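PDB 4YHC: sterol regulatory element-binding protein cleavage-activating protein from Schizosaccharomyces pombe, which escorts the transcription factor precursor sre1 so that it can be processed when sterol or oxygen is low, and is represented here by its WD40 domain. Local coordinates for residues H29-K35 with S47-S53; N41-F45 with V56-R60; C63-V67 with L100-S104; L107-H111 with E157-I163. The protein carries 9 engineered substitutions. One frame throughout, in Å; residues are numbered along the deposited sequence.

Contact 1 (H29-K35 with S47-S53); sequences HQLDILK and SVGLDRS. Engineered in segment 47-53: Ser53 (natural residue Cys).
Leu50, His29 and Val48 give up the most surface here, where the loop leading into strand 33-38 folds against the end of strand 44-49 and the turn beyond it. The strands run antiparallel but splayed, at 123° with axes 4.5 Å apart. Ile33 sits opposite Gly49 as a non-hydrogen-bonded pair (CA-CA 4.2 Å). A classic bulge then sets Leu34 and Lys35 both against Val48: Val48 O accepts from Leu34 N (2.8 Å) and Lys35 N (3.2 Å), and Val48 N donates to Lys35 O (2.8 Å). Leu50 is the second residue of a type I turn from Gly49 to Arg52, and its N bonds Asp32 O (2.8 Å). Its m,t side chain covers Leu31 (CB-CB 4.3 Å) and meets Leu34 (CD2 to Leu34 CD1, 4.1 Å). His29, with chi1 m, threads its ring between two hydroxyls near the ring plane: NE2 lies 2.8 Å from Ser47 OG in a hydrogen bond, and ND1 donates to Ser53 OG, also 2.8 Å. His29, Ser47 and Asp51 recall the Asp-His-Ser/Thr network of WD40 blades, but here the engineered Ser53, naturally cysteine, stands between His29 and Asp51: its OG donates to Asp51 OD1 at a very short 2.5 Å. Asp51 OD1 also takes Ser53 N (3.2 Å), an Asx turn. Outside the hairpin, Val48 touches Leu77, while His29 and Ser47 rest on Val55 of adjacent strand 54-58.

Contact 2 (N41-F45 with V56-R60); sequences NYKTF and VWDLR
Phe45 turns its CB onto Leu59, 3.5 Å from Leu59 CD1, with chi1 t carrying the ring off the strand pair; Phe45 CB also lies 4.3 Å from Trp57 CB, at the edge of the indole. Strands 44-49 and 54-58 are antiparallel here. Thr44 faces Asp58 as a non-hydrogen-bonded pair (CA-CA 4.9 Å), and Phe45 faces Trp57 as a hydrogen-bonded one (5.1 Å), with Phe45 N to Trp57 O at 2.9 Å and Trp57 N to Phe45 O at 2.8 Å. Leu59 N to Lys43 O, 3.1 Å, carries the ladder past the strand ends. Before it the chain bends: Tyr42 is left-handed (61/23), inside an Asx turn in which Asn41 OD1 accepts from Lys43 N (3.1 Å). A water bonded to Tyr42 O and to Arg60 NE, 2.7 Å from each, bridges the open end. Trp57-Asp58 is the dipeptide that names WD repeats, at the end of the blade's third strand. Asp58 OD1 takes Gln61 N, while Lys43 NZ reaches past Asp58 to a salt bridge with Glu103. Around the pair, Phe45 and Leu59 pack on Val444 of strand 441-445 and on strand 33-38, and Trp57 lies against Thr64 of strand 63-68.

Contact 3 (C63-V67 with L100-S104); sequences CTKLV and LNVES
This is a surface contact between two successive blades, made mostly by side chains: the bend in the outermost strand of WD repeat 1, 63-68, meets the end of strand 96-101 in repeat 2. The backbones come nearest at Lys65 and Val102, CA-CA 5.8 Å. Lys65 drops into the alpha region (-103/-37), and it and Leu66 both face Val56, a classic beta bulge that aims both side chains at the next blade. As in other WD40 propellers, neighbouring blades are separate sheets that pack mainly through apolar side chains; here a charged pair is added. Leu66, t,t, brings its CD1 to 4.1 Å from both Leu100 CD1 and Val102 CG1. Lys65 is extended from a chi1 of m, passes Val102 (CB to Val102 O, 3.5 Å) and ends in a salt bridge, NZ to Glu103 OE1, at a very short 2.4 Å, although Glu103 is poorly ordered. Asn101 OD1 accepts from Ser104 N (2.9 Å), an Asx motif within 100-104. Glu103 OE1 also forms a salt bridge with Lys43 NZ.

Contact 4 (L107-H111 with E157-I163); sequences LMLQH and EIEGADI
From Leu107, the strand reaches the contact at Met108, whose backbone (-94/-33) forms a classic bulge, so that Met108 and Leu109 both face Ile99 of their own sheet. Met108, m,m,m, curls its CE under the turn before strand 161-170, 3.6 Å from Glu157 O and 4.1 Å from Gly160 O; that turn is closed by Glu157 N to Gly160 O at 2.7 Å. The CA atoms of Met108 and Gly160 are 5.1 Å apart. Leu109, t,t, points across, its CD1 3.9 Å from both Ala161 CB and Ile163 CB and 3.7 Å from Ala161 O. Gln110 points away. His111, chi1 t, offers one ring face to Ile163 CG2, a CH-pi contact 3.5 Å from the ring centroid and 25° off the normal. Strands 107-111 and 161-163 run roughly parallel, at 22°, yet their axes come no closer than 6.6 Å, and the chains spread toward His111, where the CA of His111 is 7.8 Å from that of Ile163. They are the outermost strands of two successive WD40 blades, repeats 2 and 3. With no hydrogen bonds between the segments, the blades are held here by van der Waals packing and one CH-pi contact, and each keeps its own separate sheet.

How the contacts relate
The contacts step from blade to blade round a WD40 propeller. Contacts 1 and 2 share strand 44-49 and build the first blade from both ends, their centres about 18 Å apart. Contact 3 carries that blade to the second and touches contact 2, centres about 10 Å apart: Lys43 NZ meets Glu103 OE1 at 2.6 Å in a salt bridge, so one glutamate takes lysines from both. Contact 4, about 15 Å from contact 3, joins the second blade to the third; Met108 SD packs on Asn101 CB at 3.6 Å. A citrate, probably from the crystallisation liquor, binds Arg60 in contact 2. Contact 4 and residues 100-104 fall in the region that by similarity interacts with sre1.

Contact 1 (H29-K35 with S47-S53)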
loop_
_atom_site.group_PDB
_atom_site.type_symbol
_atom_site.label_atom_id
_atom_site.label_comp_id
_atom_site.label_asym_id
_atom_site.label_seq_id
_atom_site.Cartn_x
_atom_site.Cartn_y
_atom_site.Cartn_z
ATOM N N HIS A 29 -10.877 -1.436 18.732
ATOM C CA HIS A 29 -10.269 -2.585 19.385
ATOM C C HIS A 29 -10.124 -2.223 20.869
ATOM O O HIS A 29 -10.206 -1.047 21.221
ATOM C CB HIS A 29 -8.882 -2.813 18.836
ATOM C CG HIS A 29 -8.861 -3.293 17.428
ATOM N ND1 HIS A 29 -8.579 -4.593 17.095
ATOM C CD2 HIS A 29 -9.059 -2.637 16.249
ATOM C CE1 HIS A 29 -8.610 -4.735 15.780
ATOM N NE2 HIS A 29 -8.862 -3.551 15.241
ATOM N N GLN A 30 -9.871 -3.223 21.698
ATOM C CA GLN A 30 -9.697 -2.980 23.142
ATOM C C GLN A 30 -8.296 -2.642 23.476
ATOM O O GLN A 30 -8.094 -1.984 24.466
ATOM C CB GLN A 30 -10.149 -4.173 23.992
ATOM C CG GLN A 30 -11.406 -3.880 24.795
ATOM C CD GLN A 30 -12.587 -3.584 23.910
ATOM O OE1 GLN A 30 -12.927 -4.381 23.050
ATOM N NE2 GLN A 30 -13.223 -2.444 24.116
ATOM N N LEU A 31 -7.326 -3.099 22.675
ATOM C CA LEU A 31 -5.931 -2.654 22.778
ATOM C C LEU A 31 -5.460 -1.867 21.515
ATOM O O LEU A 31 -6.154 -1.825 20.538
ATOM C CB LEU A 31 -5.034 -3.880 22.980
ATOM C CG LEU A 31 -4.826 -4.449 24.398
ATOM C CD1 LEU A 31 -3.464 -4.082 24.983
ATOM C CD2 LEU A 31 -5.895 -3.999 25.357
ATOM N N ASP A 32 -4.269 -1.289 21.544
ATOM C CA ASP A 32 -3.793 -0.493 20.424
ATOM C C ASP A 32 -3.740 -1.314 19.140
ATOM O O ASP A 32 -3.460 -2.555 19.156
ATOM C CB ASP A 32 -2.401 0.065 20.697
ATOM C CG ASP A 32 -2.433 1.367 21.548
ATOM O OD1 ASP A 32 -3.543 1.846 21.928
ATOM O OD2 ASP A 32 -1.330 1.924 21.793
ATOM N N ILE A 33 -4.006 -0.632 18.029
ATOM C CA ILE A 33 -3.870 -1.270 16.742
ATOM C C ILE A 33 -2.394 -1.407 16.380
ATOM O O ILE A 33 -1.619 -0.445 16.389
ATOM C CB ILE A 33 -4.685 -0.545 15.672
ATOM C CG1 ILE A 33 -6.183 -0.707 15.972
ATOM C CG2 ILE A 33 -4.364 -1.127 14.320
ATOM C CD1 ILE A 33 -7.119 0.232 15.247
ATOM N N LEU A 34 -2.045 -2.605 15.968
ATOM C CA LEU A 34 -0.699 -2.936 15.488
ATOM C C LEU A 34 -0.571 -2.797 13.984
ATOM O O LEU A 34 0.441 -2.346 13.477
ATOM C CB LEU A 34 -0.453 -4.401 15.777
ATOM C CG LEU A 34 0.909 -4.943 15.338
ATOM C CD1 LEU A 34 1.996 -4.112 16.005
ATOM C CD2 LEU A 34 1.069 -6.436 15.698
ATOM N N LYS A 35 -1.571 -3.264 13.250
ATOM C CA LYS A 35 -1.398 -3.427 11.807
ATOM C C LYS A 35 -2.702 -3.145 11.091
ATOM O O LYS A 35 -3.729 -3.600 11.519
ATOM C CB LYS A 35 -0.988 -4.877 11.511
ATOM C CG LYS A 35 0.028 -5.037 10.411
ATOM C CD LYS A 35 -0.607 -5.435 9.111
ATOM C CE LYS A 35 0.459 -5.482 8.021
ATOM N NZ LYS A 35 -0.044 -6.261 6.869
ATOM N N SER A 47 -8.038 -4.247 10.388
ATOM C CA SER A 47 -7.170 -3.804 11.437
ATOM C C SER A 47 -6.948 -4.969 12.431
ATOM O O SER A 47 -7.866 -5.745 12.704
ATOM C CB SER A 47 -7.734 -2.577 12.166
ATOM O OG SER A 47 -9.068 -2.739 12.591
ATOM N N VAL A 48 -5.724 -5.039 12.945
ATOM C CA VAL A 48 -5.304 -6.075 13.873
ATOM C C VAL A 48 -4.713 -5.456 15.131
ATOM O O VAL A 48 -3.843 -4.598 15.048
ATOM C CB VAL A 48 -4.253 -6.994 13.251
ATOM C CG1 VAL A 48 -3.850 -8.033 14.294
ATOM C CG2 VAL A 48 -4.802 -7.709 11.994
ATOM N N GLY A 49 -5.262 -5.813 16.273
ATOM C CA GLY A 49 -4.862 -5.223 17.576
ATOM C C GLY A 49 -3.625 -5.918 18.053
ATOM O O GLY A 49 -3.297 -7.021 17.568
ATOM N N LEU A 50 -2.967 -5.316 19.035
ATOM C CA LEU A 50 -1.909 -5.948 19.778
ATOM C C LEU A 50 -2.289 -7.267 20.423
ATOM O O LEU A 50 -1.400 -8.073 20.634
ATOM C CB LEU A 50 -1.426 -5.037 20.914
ATOM C CG LEU A 50 -0.719 -3.730 20.580
ATOM C CD1 LEU A 50 -0.512 -2.876 21.823
ATOM C CD2 LEU A 50 0.593 -3.981 19.880
ATOM N N ASP A 51 -3.557 -7.429 20.786
ATOM C CA ASP A 51 -4.142 -8.691 21.299
ATOM C C ASP A 51 -4.631 -9.730 20.245
ATOM O O ASP A 51 -5.392 -10.642 20.582
ATOM C CB ASP A 51 -5.327 -8.348 22.202
ATOM C CG ASP A 51 -6.430 -7.560 21.492
ATOM O OD1 ASP A 51 -6.272 -7.142 20.303
ATOM O OD2 ASP A 51 -7.493 -7.343 22.123
ATOM N N ARG A 52 -4.230 -9.540 18.976
ATOM C CA ARG A 52 -4.677 -10.352 17.809
ATOM C C ARG A 52 -6.133 -10.112 17.343
ATOM O O ARG A 52 -6.571 -10.734 16.393
ATOM C CB ARG A 52 -4.348 -11.850 17.999
ATOM C CG ARG A 52 -2.863 -12.041 18.210
ATOM C CD ARG A 52 -2.434 -13.437 18.684
ATOM N NE ARG A 52 -3.166 -13.774 19.873
ATOM C CZ ARG A 52 -2.762 -13.556 21.113
ATOM N NH1 ARG A 52 -1.538 -13.106 21.358
ATOM N NH2 ARG A 52 -3.584 -13.873 22.115
ATOM N N SER A 53 -6.869 -9.186 17.959
ATOM C CA SER A 53 -8.264 -8.955 17.571
ATOM C C SER A 53 -8.309 -8.459 16.114
ATOM O O SER A 53 -7.409 -7.735 15.659
ATOM C CB SER A 53 -8.956 -7.909 18.459
ATOM O OG SER A 53 -8.132 -6.786 18.746
#

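Contact 2 (N41-F45 with V56-R60)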
loop_
_atom_site.group_PDB
_atom_site.type_symbol
_atom_site.label_atom_id
_atom_site.label_comp_id
_atom_site.label_asym_id
_atom_site.label_seq_id
_atom_site.Cartn_x
_atom_site.Cartn_y
_atom_site.Cartn_z
ATOM N N ASN A 41 -8.435 -3.472 -4.452
ATOM C CA ASN A 41 -9.508 -2.724 -5.080
ATOM C C ASN A 41 -10.026 -1.659 -4.156
ATOM O O ASN A 41 -10.924 -0.968 -4.515
ATOM C CB ASN A 41 -10.670 -3.646 -5.582
ATOM C CG ASN A 41 -11.460 -4.305 -4.449
ATOM O OD1 ASN A 41 -11.025 -4.326 -3.294
ATOM N ND2 ASN A 41 -12.614 -4.914 -4.788
ATOM N N TYR A 42 -9.389 -1.470 -3.000
ATOM C CA TYR A 42 -9.797 -0.459 -2.003
ATOM C C TYR A 42 -11.199 -0.657 -1.454
ATOM O O TYR A 42 -11.789 0.241 -0.920
ATOM C CB TYR A 42 -9.563 0.967 -2.513
ATOM C CG TYR A 42 -8.114 1.187 -2.854
ATOM C CD1 TYR A 42 -7.179 1.364 -1.857
ATOM C CD2 TYR A 42 -7.653 1.141 -4.186
ATOM C CE1 TYR A 42 -5.837 1.552 -2.155
ATOM C CE2 TYR A 42 -6.299 1.293 -4.492
ATOM C CZ TYR A 42 -5.411 1.498 -3.482
ATOM O OH TYR A 42 -4.074 1.636 -3.753
ATOM N N LYS A 43 -11.727 -1.869 -1.517
ATOM C CA LYS A 43 -13.052 -2.069 -0.968
ATOM C C LYS A 43 -13.061 -2.406 0.510
ATOM O O LYS A 43 -13.985 -1.978 1.255
ATOM C CB LYS A 43 -13.761 -3.172 -1.754
ATOM C CG LYS A 43 -15.111 -3.583 -1.217
ATOM C CD LYS A 43 -15.797 -4.380 -2.325
ATOM C CE LYS A 43 -15.443 -5.820 -2.226
ATOM N NZ LYS A 43 -16.335 -6.365 -1.213
ATOM N N THR A 44 -12.054 -3.157 0.952
ATOM C CA THR A 44 -12.112 -3.802 2.251
ATOM C C THR A 44 -10.880 -3.448 3.049
ATOM O O THR A 44 -9.767 -3.545 2.549
ATOM C CB THR A 44 -12.224 -5.333 2.121
ATOM O OG1 THR A 44 -13.383 -5.708 1.372
ATOM C CG2 THR A 44 -12.380 -6.029 3.515
ATOM N N PHE A 45 -11.116 -3.050 4.292
ATOM C CA PHE A 45 -10.084 -2.608 5.235
ATOM C C PHE A 45 -10.053 -3.600 6.381
ATOM O O PHE A 45 -11.118 -4.065 6.819
ATOM C CB PHE A 45 -10.501 -1.237 5.795
ATOM C CG PHE A 45 -9.497 -0.620 6.758
ATOM C CD1 PHE A 45 -8.421 0.090 6.281
ATOM C CD2 PHE A 45 -9.667 -0.744 8.101
ATOM C CE1 PHE A 45 -7.524 0.709 7.154
ATOM C CE2 PHE A 45 -8.787 -0.171 8.984
ATOM C CZ PHE A 45 -7.726 0.582 8.519
ATOM N N VAL A 56 -12.751 -6.468 10.221
ATOM C CA VAL A 56 -12.785 -6.213 8.833
ATOM C C VAL A 56 -14.030 -5.358 8.467
ATOM O O VAL A 56 -15.161 -5.601 8.929
ATOM C CB VAL A 56 -12.373 -7.394 7.909
ATOM C CG1 VAL A 56 -12.001 -8.681 8.635
ATOM C CG2 VAL A 56 -13.103 -7.504 6.599
ATOM N N TRP A 57 -13.737 -4.320 7.679
ATOM C CA TRP A 57 -14.631 -3.149 7.533
ATOM C C TRP A 57 -14.791 -2.880 6.070
ATOM O O TRP A 57 -13.813 -2.819 5.363
ATOM C CB TRP A 57 -13.946 -1.980 8.265
ATOM C CG TRP A 57 -14.622 -0.675 8.089
ATOM C CD1 TRP A 57 -14.258 0.354 7.237
ATOM C CD2 TRP A 57 -15.763 -0.246 8.792
ATOM N NE1 TRP A 57 -15.125 1.403 7.409
ATOM C CE2 TRP A 57 -16.067 1.047 8.348
ATOM C CE3 TRP A 57 -16.557 -0.829 9.790
ATOM C CZ2 TRP A 57 -17.132 1.763 8.858
ATOM C CZ3 TRP A 57 -17.646 -0.119 10.278
ATOM C CH2 TRP A 57 -17.908 1.162 9.818
ATOM N N ASP A 58 -16.041 -2.711 5.617
ATOM C CA ASP A 58 -16.355 -2.314 4.250
ATOM C C ASP A 58 -16.324 -0.781 4.142
ATOM O O ASP A 58 -17.121 -0.069 4.719
ATOM C CB ASP A 58 -17.740 -2.853 3.790
ATOM C CG ASP A 58 -17.918 -2.681 2.314
ATOM O OD1 ASP A 58 -17.998 -1.510 1.855
ATOM O OD2 ASP A 58 -17.813 -3.688 1.556
ATOM N N LEU A 59 -15.380 -0.271 3.412
ATOM C CA LEU A 59 -15.079 1.170 3.428
ATOM C C LEU A 59 -16.247 1.986 2.807
ATOM O O LEU A 59 -16.616 3.013 3.317
ATOM C CB LEU A 59 -13.856 1.381 2.562
ATOM C CG LEU A 59 -12.428 1.609 3.123
ATOM C CD1 LEU A 59 -12.293 1.561 4.593
ATOM C CD2 LEU A 59 -11.374 0.761 2.465
ATOM N N ARG A 60 -16.755 1.532 1.667
ATOM C CA ARG A 60 -17.772 2.320 0.970
ATOM C C ARG A 60 -19.143 2.156 1.607
ATOM O O ARG A 60 -19.913 3.104 1.612
ATOM C CB ARG A 60 -17.809 1.959 -0.496
ATOM C CG ARG A 60 -16.515 2.282 -1.237
ATOM C CD ARG A 60 -15.936 3.677 -0.910
ATOM N NE ARG A 60 -14.575 3.799 -1.434
ATOM C CZ ARG A 60 -14.241 4.414 -2.571
ATOM N NH1 ARG A 60 -15.161 4.997 -3.342
ATOM N NH2 ARG A 60 -12.958 4.450 -2.929
HETATM O O HOH W 1 -12.124 2.952 -0.700
#

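Contact 3 (C63-V67 with L100-S104)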
loop_
_atom_site.group_PDB
_atom_site.type_symbol
_atom_site.label_atom_id
_atom_site.label_comp_id
_atom_site.label_asym_id
_atom_site.label_seq_id
_atom_site.Cartn_x
_atom_site.Cartn_y
_atom_site.Cartn_z
ATOM N N CYS A 63 -19.689 -0.435 7.008
ATOM C CA CYS A 63 -20.063 -1.458 7.974
ATOM C C CYS A 63 -19.060 -2.552 8.158
ATOM O O CYS A 63 -18.176 -2.795 7.317
ATOM C CB CYS A 63 -21.385 -2.086 7.602
ATOM S SG CYS A 63 -21.307 -2.800 5.995
ATOM N N THR A 64 -19.240 -3.202 9.292
ATOM C CA THR A 64 -18.446 -4.279 9.721
ATOM C C THR A 64 -18.782 -5.530 8.935
ATOM O O THR A 64 -19.927 -5.865 8.776
ATOM C CB THR A 64 -18.727 -4.477 11.223
ATOM O OG1 THR A 64 -18.399 -3.256 11.914
ATOM C CG2 THR A 64 -17.887 -5.466 11.764
ATOM N N LYS A 65 -17.762 -6.239 8.488
ATOM C CA LYS A 65 -17.941 -7.485 7.831
ATOM C C LYS A 65 -17.609 -8.637 8.780
ATOM O O LYS A 65 -18.235 -9.673 8.727
ATOM C CB LYS A 65 -17.047 -7.580 6.607
ATOM C CG LYS A 65 -17.326 -6.575 5.510
ATOM C CD LYS A 65 -16.255 -6.741 4.404
ATOM C CE LYS A 65 -16.734 -6.239 3.052
ATOM N NZ LYS A 65 -16.441 -7.251 2.007
ATOM N N LEU A 66 -16.607 -8.483 9.631
ATOM C CA LEU A 66 -16.185 -9.590 10.490
ATOM C C LEU A 66 -15.484 -8.920 11.629
ATOM O O LEU A 66 -14.691 -7.995 11.420
ATOM C CB LEU A 66 -15.178 -10.483 9.714
ATOM C CG LEU A 66 -14.935 -11.960 9.994
ATOM C CD1 LEU A 66 -13.542 -12.417 9.576
ATOM C CD2 LEU A 66 -15.142 -12.249 11.461
ATOM N N VAL A 67 -15.795 -9.345 12.840
ATOM C CA VAL A 67 -15.150 -8.847 13.992
ATOM C C VAL A 67 -14.779 -10.076 14.768
ATOM O O VAL A 67 -15.655 -10.939 15.005
ATOM C CB VAL A 67 -16.062 -8.008 14.884
ATOM C CG1 VAL A 67 -15.333 -7.657 16.153
ATOM C CG2 VAL A 67 -16.489 -6.728 14.198
ATOM N N LEU A 100 -10.979 -17.014 5.380
ATOM C CA LEU A 100 -12.330 -16.564 5.659
ATOM C C LEU A 100 -12.979 -15.802 4.547
ATOM O O LEU A 100 -12.383 -14.916 3.902
ATOM C CB LEU A 100 -12.380 -15.702 6.890
ATOM C CG LEU A 100 -11.991 -16.381 8.203
ATOM C CD1 LEU A 100 -10.908 -15.521 8.812
ATOM C CD2 LEU A 100 -13.151 -16.574 9.200
ATOM N N ASN A 101 -14.242 -16.079 4.397
ATOM C CA ASN A 101 -15.074 -15.367 3.480
ATOM C C ASN A 101 -15.548 -14.167 4.260
ATOM O O ASN A 101 -16.141 -14.321 5.346
ATOM C CB ASN A 101 -16.219 -16.275 3.060
ATOM C CG ASN A 101 -17.076 -15.669 1.981
ATOM O OD1 ASN A 101 -17.325 -14.469 1.941
ATOM N ND2 ASN A 101 -17.501 -16.502 1.072
ATOM N N VAL A 102 -15.281 -12.945 3.773
ATOM C CA VAL A 102 -15.722 -11.783 4.574
ATOM C C VAL A 102 -17.043 -11.213 4.050
ATOM O O VAL A 102 -17.724 -10.552 4.810
ATOM C CB VAL A 102 -14.672 -10.669 4.751
ATOM C CG1 VAL A 102 -13.561 -11.124 5.697
ATOM C CG2 VAL A 102 -14.082 -10.245 3.435
ATOM N N GLU A 103 -17.405 -11.542 2.808
ATOM C CA GLU A 103 -18.627 -11.062 2.172
ATOM C C GLU A 103 -19.805 -11.805 2.754
ATOM O O GLU A 103 -20.754 -11.199 3.196
ATOM C CB GLU A 103 -18.529 -11.224 0.630
ATOM C CG GLU A 103 -19.042 -10.030 -0.192
ATOM C CD GLU A 103 -18.453 -8.688 0.287
ATOM O OE1 GLU A 103 -17.235 -8.415 0.082
ATOM O OE2 GLU A 103 -19.192 -7.903 0.918
ATOM N N SER A 104 -19.727 -13.124 2.835
ATOM C CA SER A 104 -20.700 -13.903 3.636
ATOM C C SER A 104 -19.970 -14.655 4.745
ATOM O O SER A 104 -19.484 -15.785 4.511
ATOM C CB SER A 104 -21.467 -14.908 2.748
ATOM O OG SER A 104 -21.954 -14.290 1.563
#

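Contact 4 (L107-H111 with E157-I163)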
loop_
_atom_site.group_PDB
_atom_site.type_symbol
_atom_site.label_atom_id
_atom_site.label_comp_id
_atom_site.label_asym_id
_atom_site.label_seq_id
_atom_site.Cartn_x
_atom_site.Cartn_y
_atom_site.Cartn_z
ATOM N N LEU A 107 -15.671 -19.531 7.770
ATOM C CA LEU A 107 -14.382 -20.143 7.642
ATOM C C LEU A 107 -14.494 -21.090 6.504
ATOM O O LEU A 107 -15.305 -21.997 6.540
ATOM C CB LEU A 107 -14.037 -20.921 8.891
ATOM C CG LEU A 107 -12.587 -21.056 9.394
ATOM C CD1 LEU A 107 -12.382 -22.434 9.942
ATOM C CD2 LEU A 107 -11.472 -20.691 8.456
ATOM N N MET A 108 -13.701 -20.887 5.480
ATOM C CA MET A 108 -13.795 -21.684 4.281
ATOM C C MET A 108 -12.802 -22.824 4.400
ATOM O O MET A 108 -12.999 -23.907 3.860
ATOM C CB MET A 108 -13.403 -20.897 3.023
ATOM C CG MET A 108 -14.055 -19.556 2.822
ATOM S SD MET A 108 -15.807 -19.797 2.532
ATOM C CE MET A 108 -15.771 -20.329 0.831
ATOM N N LEU A 109 -11.688 -22.571 5.059
ATOM C CA LEU A 109 -10.610 -23.546 5.018
ATOM C C LEU A 109 -9.639 -23.273 6.132
ATOM O O LEU A 109 -9.430 -22.105 6.556
ATOM C CB LEU A 109 -9.937 -23.521 3.635
ATOM C CG LEU A 109 -8.693 -24.354 3.384
ATOM C CD1 LEU A 109 -8.592 -24.699 1.924
ATOM C CD2 LEU A 109 -7.424 -23.626 3.786
ATOM N N GLN A 110 -9.087 -24.363 6.637
ATOM C CA GLN A 110 -8.020 -24.338 7.612
ATOM C C GLN A 110 -6.984 -25.353 7.183
ATOM O O GLN A 110 -7.350 -26.453 6.824
ATOM C CB GLN A 110 -8.580 -24.660 8.966
ATOM C CG GLN A 110 -7.562 -24.748 10.072
ATOM C CD GLN A 110 -8.223 -25.060 11.395
ATOM O OE1 GLN A 110 -9.374 -24.754 11.571
ATOM N NE2 GLN A 110 -7.484 -25.632 12.332
ATOM N N HIS A 111 -5.696 -25.008 7.271
ATOM C CA HIS A 111 -4.624 -25.820 6.698
ATOM C C HIS A 111 -3.351 -25.623 7.469
ATOM O O HIS A 111 -2.948 -24.469 7.692
ATOM C CB HIS A 111 -4.358 -25.442 5.242
ATOM C CG HIS A 111 -3.440 -26.388 4.541
ATOM N ND1 HIS A 111 -3.890 -27.549 3.948
ATOM C CD2 HIS A 111 -2.100 -26.342 4.323
ATOM C CE1 HIS A 111 -2.865 -28.181 3.394
ATOM N NE2 HIS A 111 -1.766 -27.473 3.621
ATOM N N GLU A 157 -14.829 -22.263 -3.836
ATOM C CA GLU A 157 -16.160 -22.460 -4.376
ATOM C C GLU A 157 -17.214 -21.935 -3.415
ATOM O O GLU A 157 -16.912 -21.368 -2.385
ATOM C CB GLU A 157 -16.376 -23.938 -4.659
ATOM C CG GLU A 157 -15.466 -24.454 -5.744
ATOM C CD GLU A 157 -15.878 -25.814 -6.247
ATOM O OE1 GLU A 157 -15.013 -26.718 -6.251
ATOM O OE2 GLU A 157 -17.057 -25.988 -6.640
ATOM N N ILE A 158 -18.472 -22.096 -3.778
ATOM C CA ILE A 158 -19.565 -21.695 -2.904
ATOM C C ILE A 158 -19.484 -22.520 -1.606
ATOM O O ILE A 158 -19.452 -21.986 -0.495
ATOM C CB ILE A 158 -20.942 -21.918 -3.584
ATOM C CG1 ILE A 158 -20.993 -21.247 -4.982
ATOM C CG2 ILE A 158 -22.051 -21.400 -2.672
ATOM C CD1 ILE A 158 -20.760 -22.172 -6.161
ATOM N N GLU A 159 -19.408 -23.833 -1.785
ATOM C CA GLU A 159 -19.367 -24.792 -0.681
ATOM C C GLU A 159 -18.173 -24.501 0.223
ATOM O O GLU A 159 -18.346 -24.056 1.354
ATOM C CB GLU A 159 -19.312 -26.233 -1.221
ATOM C CG GLU A 159 -20.181 -26.466 -2.453
ATOM C CD GLU A 159 -19.441 -26.160 -3.740
ATOM O OE1 GLU A 159 -19.815 -25.193 -4.448
ATOM O OE2 GLU A 159 -18.467 -26.885 -4.024
ATOM N N GLY A 160 -16.965 -24.703 -0.297
ATOM C CA GLY A 160 -15.748 -24.474 0.470
ATOM C C GLY A 160 -14.539 -24.228 -0.409
ATOM O O GLY A 160 -14.630 -23.576 -1.448
ATOM N N ALA A 161 -13.401 -24.761 0.013
ATOM C CA ALA A 161 -12.148 -24.543 -0.685
ATOM C C ALA A 161 -11.187 -25.713 -0.503
ATOM O O ALA A 161 -11.374 -26.531 0.380
ATOM C CB ALA A 161 -11.524 -23.249 -0.199
ATOM N N ASP A 162 -10.174 -25.762 -1.361
ATOM C CA ASP A 162 -9.077 -26.722 -1.309
ATOM C C ASP A 162 -7.802 -25.941 -1.492
ATOM O O ASP A 162 -7.808 -24.866 -2.162
ATOM C CB ASP A 162 -9.171 -27.740 -2.441
ATOM C CG ASP A 162 -10.268 -28.756 -2.217
ATOM O OD1 ASP A 162 -10.198 -29.466 -1.194
ATOM O OD2 ASP A 162 -11.202 -28.846 -3.052
ATOM N N ILE A 163 -6.724 -26.476 -0.932
ATOM C CA ILE A 163 -5.435 -25.892 -1.074
ATOM C C ILE A 163 -4.335 -26.951 -1.318
ATOM O O ILE A 163 -4.476 -28.047 -0.916
ATOM C CB ILE A 163 -5.151 -24.995 0.152
ATOM C CG1 ILE A 163 -4.072 -23.994 -0.184
ATOM C CG2 ILE A 163 -4.750 -25.792 1.411
ATOM C CD1 ILE A 163 -3.877 -22.993 0.953
#